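Local atomic coordinates of capsule biosynthesis protein CapD proenzyme (Bacillus anthracis, PDB entry 3G9K), a protein that cleaves the poly-gamma-D-glutamate capsule and forms an amide bond with the side-chain amino group of meso-diaminopimelic acid in peptidoglycan. Residues L249-A252 and E253-V257; M271-I274 and S275-A278. All coordinates share one frame; numbering follows the deposited sequence.

Contact 1 of 2, residues L249-A252 and E253-V257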
# COMPACT_ATOMS: atom_id res chain seq x y z
N LEU A 249 11.64 -13.35 4.30
CA LEU A 249 10.83 -14.57 4.25
C LEU A 249 11.74 -15.80 4.11
O LEU A 249 11.54 -16.78 4.80
CB LEU A 249 9.83 -14.53 3.10
CG LEU A 249 8.66 -13.52 3.21
CD1 LEU A 249 7.93 -13.44 1.88
CD2 LEU A 249 7.66 -13.87 4.36
N LYS A 250 12.69 -15.73 3.17
CA LYS A 250 13.59 -16.85 2.90
C LYS A 250 14.54 -17.12 4.08
O LYS A 250 14.72 -18.28 4.47
CB LYS A 250 14.35 -16.63 1.60
CG LYS A 250 13.47 -16.72 0.37
CD LYS A 250 14.29 -16.56 -0.89
CE LYS A 250 15.06 -17.85 -1.21
NZ LYS A 250 14.22 -18.94 -1.78
N LEU A 251 15.11 -16.07 4.65
CA LEU A 251 15.83 -16.16 5.93
C LEU A 251 15.01 -16.82 7.06
O LEU A 251 15.54 -17.65 7.80
CB LEU A 251 16.33 -14.78 6.36
CG LEU A 251 17.58 -14.26 5.61
CD1 LEU A 251 17.80 -12.74 5.79
CD2 LEU A 251 18.82 -15.05 6.09
N ALA A 252 13.73 -16.44 7.23
CA ALA A 252 12.88 -17.02 8.27
C ALA A 252 12.57 -18.49 8.02
O ALA A 252 12.54 -19.29 8.95
CB ALA A 252 11.59 -16.19 8.43
N GLU A 253 12.36 -18.85 6.75
CA GLU A 253 12.22 -20.25 6.35
C GLU A 253 13.47 -21.08 6.73
O GLU A 253 13.36 -22.12 7.37
CB GLU A 253 11.99 -20.35 4.85
CG GLU A 253 12.01 -21.78 4.31
CD GLU A 253 11.50 -21.90 2.90
OE1 GLU A 253 11.49 -20.88 2.15
OE2 GLU A 253 11.12 -23.04 2.54
N LYS A 254 14.63 -20.59 6.31
CA LYS A 254 15.90 -21.34 6.46
C LYS A 254 16.31 -21.48 7.91
O LYS A 254 16.80 -22.52 8.34
CB LYS A 254 17.03 -20.62 5.72
CG LYS A 254 18.28 -21.46 5.62
CD LYS A 254 19.34 -20.82 4.76
CE LYS A 254 20.57 -21.76 4.66
NZ LYS A 254 21.81 -20.97 4.55
N LYS A 255 16.11 -20.42 8.67
CA LYS A 255 16.45 -20.42 10.08
C LYS A 255 15.34 -21.05 10.91
O LYS A 255 15.47 -21.17 12.12
CB LYS A 255 16.76 -18.99 10.51
CG LYS A 255 17.87 -18.38 9.65
CD LYS A 255 18.51 -17.17 10.31
CE LYS A 255 19.30 -16.34 9.31
NZ LYS A 255 20.56 -15.84 9.93
N GLU A 256 14.27 -21.49 10.26
CA GLU A 256 13.18 -22.22 10.93
C GLU A 256 12.70 -21.52 12.20
O GLU A 256 12.48 -22.16 13.24
CB GLU A 256 13.62 -23.65 11.27
CG GLU A 256 13.93 -24.48 10.05
CD GLU A 256 14.48 -25.84 10.43
OE1 GLU A 256 15.43 -25.89 11.26
OE2 GLU A 256 13.96 -26.85 9.90
N VAL A 257 12.53 -20.20 12.11
CA VAL A 257 12.11 -19.41 13.26
C VAL A 257 10.72 -19.80 13.74
O VAL A 257 10.38 -19.57 14.90
CB VAL A 257 12.11 -17.92 12.96
CG1 VAL A 257 13.52 -17.45 12.73
CG2 VAL A 257 11.23 -17.61 11.74
O HOH W 1 13.32 -20.34 0.68
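A252 and V257 meet across a Schellman motif, the turn that ends helix 242-254 in the larger, N-terminal chain of this gamma-glutamyltransferase-family enzyme. The signature bond reaches back five residues, V257 N to A252 O at 3.3 Å, and lies in the carbonyl plane. It closes because E256 leaves the helix with positive phi (49°), and a second backbone bond, E256 N to E253 O at 3.1 Å, holds the turn from within. The hydrophobic pair of the motif is tight: V257 has CG1 anti to its carbonyl carbon (chi1 -66°), leaving CG2 between N and C and 3.6 Å from A252 CB. Both residues are buried; L251 and V257 pack on I274 of helix 264-284, and D91 of the companion CapD chain covers A252 and V257. Upstream, E253 N, K254 N and K255 N bond the carbonyls of L249, K250 and L251. A polar flank faces strand 219-228 and its end: buried K250 bonds N227 O through NZ and pairs with D302, while E253 OE1 accepts from M229 N. A water accepts from K250 NZ at 3.0 Å and lies near E253 OE1, though that second leg is doubtfully short. The loose side is that of K254, K255 and E256, all exposed; the carboxylate of E256 makes a weak, long ion pair with K259. K255 runs its aliphatic chain alongside L251, pointing the same way. Its CG lies 3.1 Å from L251 O, and further out CE rests 3.5 Å from L251 CD2.

Contact 2 of 2, residues M271-I274 and S275-A278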
# COMPACT_ATOMS: atom_id res chain seq x y z
N MSE A 271 13.65 -12.68 14.83
CA MSE A 271 13.08 -11.82 13.79
C MSE A 271 13.86 -10.51 13.70
O MSE A 271 14.08 -9.99 12.60
CB MSE A 271 11.59 -11.54 14.04
CG MSE A 271 10.65 -12.63 13.53
SE MSE A 271 10.87 -13.00 11.61
CE MSE A 271 9.58 -14.43 11.46
N GLU A 272 14.38 -10.04 14.86
CA GLU A 272 15.14 -8.82 14.87
C GLU A 272 16.39 -9.05 14.10
O GLU A 272 16.87 -8.18 13.44
CB GLU A 272 15.51 -8.41 16.27
CG GLU A 272 16.18 -7.07 16.39
CD GLU A 272 17.68 -7.07 16.10
OE1 GLU A 272 18.33 -8.07 16.35
OE2 GLU A 272 18.18 -6.05 15.62
N GLU A 273 16.93 -10.23 14.24
CA GLU A 273 18.20 -10.55 13.59
C GLU A 273 18.00 -10.58 12.08
O GLU A 273 18.75 -9.95 11.35
CB GLU A 273 18.75 -11.87 14.13
CG GLU A 273 19.11 -11.83 15.63
CD GLU A 273 19.24 -13.23 16.26
OE1 GLU A 273 19.73 -14.15 15.58
OE2 GLU A 273 18.86 -13.40 17.44
N ILE A 274 16.97 -11.30 11.63
CA ILE A 274 16.65 -11.45 10.19
C ILE A 274 16.38 -10.10 9.52
O ILE A 274 16.81 -9.87 8.38
CB ILE A 274 15.45 -12.41 9.97
CG1 ILE A 274 15.83 -13.85 10.33
CG2 ILE A 274 14.95 -12.36 8.52
CD1 ILE A 274 14.66 -14.81 10.49
N SER A 275 15.67 -9.21 10.21
CA SER A 275 15.34 -7.91 9.66
C SER A 275 16.55 -6.98 9.57
O SER A 275 16.69 -6.27 8.59
CB SER A 275 14.20 -7.23 10.43
OG SER A 275 14.50 -7.10 11.79
N ARG A 276 17.42 -6.95 10.57
CA ARG A 276 18.58 -6.06 10.46
C ARG A 276 19.56 -6.59 9.40
O ARG A 276 20.12 -5.81 8.66
CB ARG A 276 19.23 -5.74 11.80
CG ARG A 276 19.92 -6.87 12.47
CD ARG A 276 21.14 -6.43 13.31
NE ARG A 276 21.78 -7.66 13.75
CZ ARG A 276 21.52 -8.29 14.90
NH1 ARG A 276 20.70 -7.77 15.80
NH2 ARG A 276 22.12 -9.44 15.17
N ILE A 277 19.70 -7.91 9.27
CA ILE A 277 20.50 -8.45 8.17
C ILE A 277 19.98 -7.91 6.83
O ILE A 277 20.71 -7.31 6.07
CB ILE A 277 20.48 -9.99 8.11
CG1 ILE A 277 21.26 -10.58 9.29
CG2 ILE A 277 21.12 -10.46 6.82
CD1 ILE A 277 21.10 -12.10 9.45
N ALA A 278 18.69 -8.12 6.58
CA ALA A 278 18.11 -7.69 5.31
C ALA A 278 18.15 -6.17 5.13
O ALA A 278 18.46 -5.70 4.04
CB ALA A 278 16.69 -8.22 5.19
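S275 OG (chi1 57°) and R276 CG (chi1 68°) each lie between their own backbone N and carbonyl carbon, and E272 bends sharply at chi2 (-82°), in one turn of helix 264-284. For S275 this torsion folds the hydroxyl back over the preceding turn. For R276 it lays CG close over the helix backbone, 3.5 Å from both E272 O and E273 O, and a chi2 away from the usual staggered values then carries the guanidinium back to the bent E272. The salt bridge is made at one corner of the guanidinium: E272 OE1 stands 2.5 Å from R276 NH1, unusually short, so its exact length deserves caution, and OE2 is 3.1 Å from the same nitrogen. Carboxylate and guanidinium are turned about halfway between coplanar and perpendicular, with OE1 oblique to the arginine plane. From one face the backbone covers this plane, E273 CA lying 4.2 Å above its centre. The hydroxyl of S275 is 3.0 Å from M271 O and 3.1 Å from E272 O; its single proton can serve either carbonyl. M271 O also receives S275 N, and the backbone ladder continues with R276, I277 and A278 bonded to the carbonyls four residues earlier. Residues of the other CapD chain cover part of the turn: F109 packs on M271, F111 on E272 and Q84 on S275. E272 and R276 also touch a crystal neighbour, which may influence their bridge. The buried S275 hydroxyl thus has acceptors within its own helix, and R276 would probably favour a negatively charged E272.

The two contacts lie on successive helices, 242-254 and 264-284, and press against each other on the same side of the chain's centre, well out from it. L251 CB meets I274 CG2 at 3.5 Å, and V257 CG2 meets the CE of M271, a selenomethionine, at 3.6 Å, so the apolar flanks of contacts 1 and 2 pack together. Contact 2, within a continuing helix, is the more buried and adds a salt bridge and a serine hydroxyl to the helical ladder. Contact 1, at a helix end, relies on backbone capping and one hydrophobic pair; it leaves K254, K255 and E256 exposed and buries K250, whereas contact 2 has R276 as its exposed charge. Both also touch the companion chain.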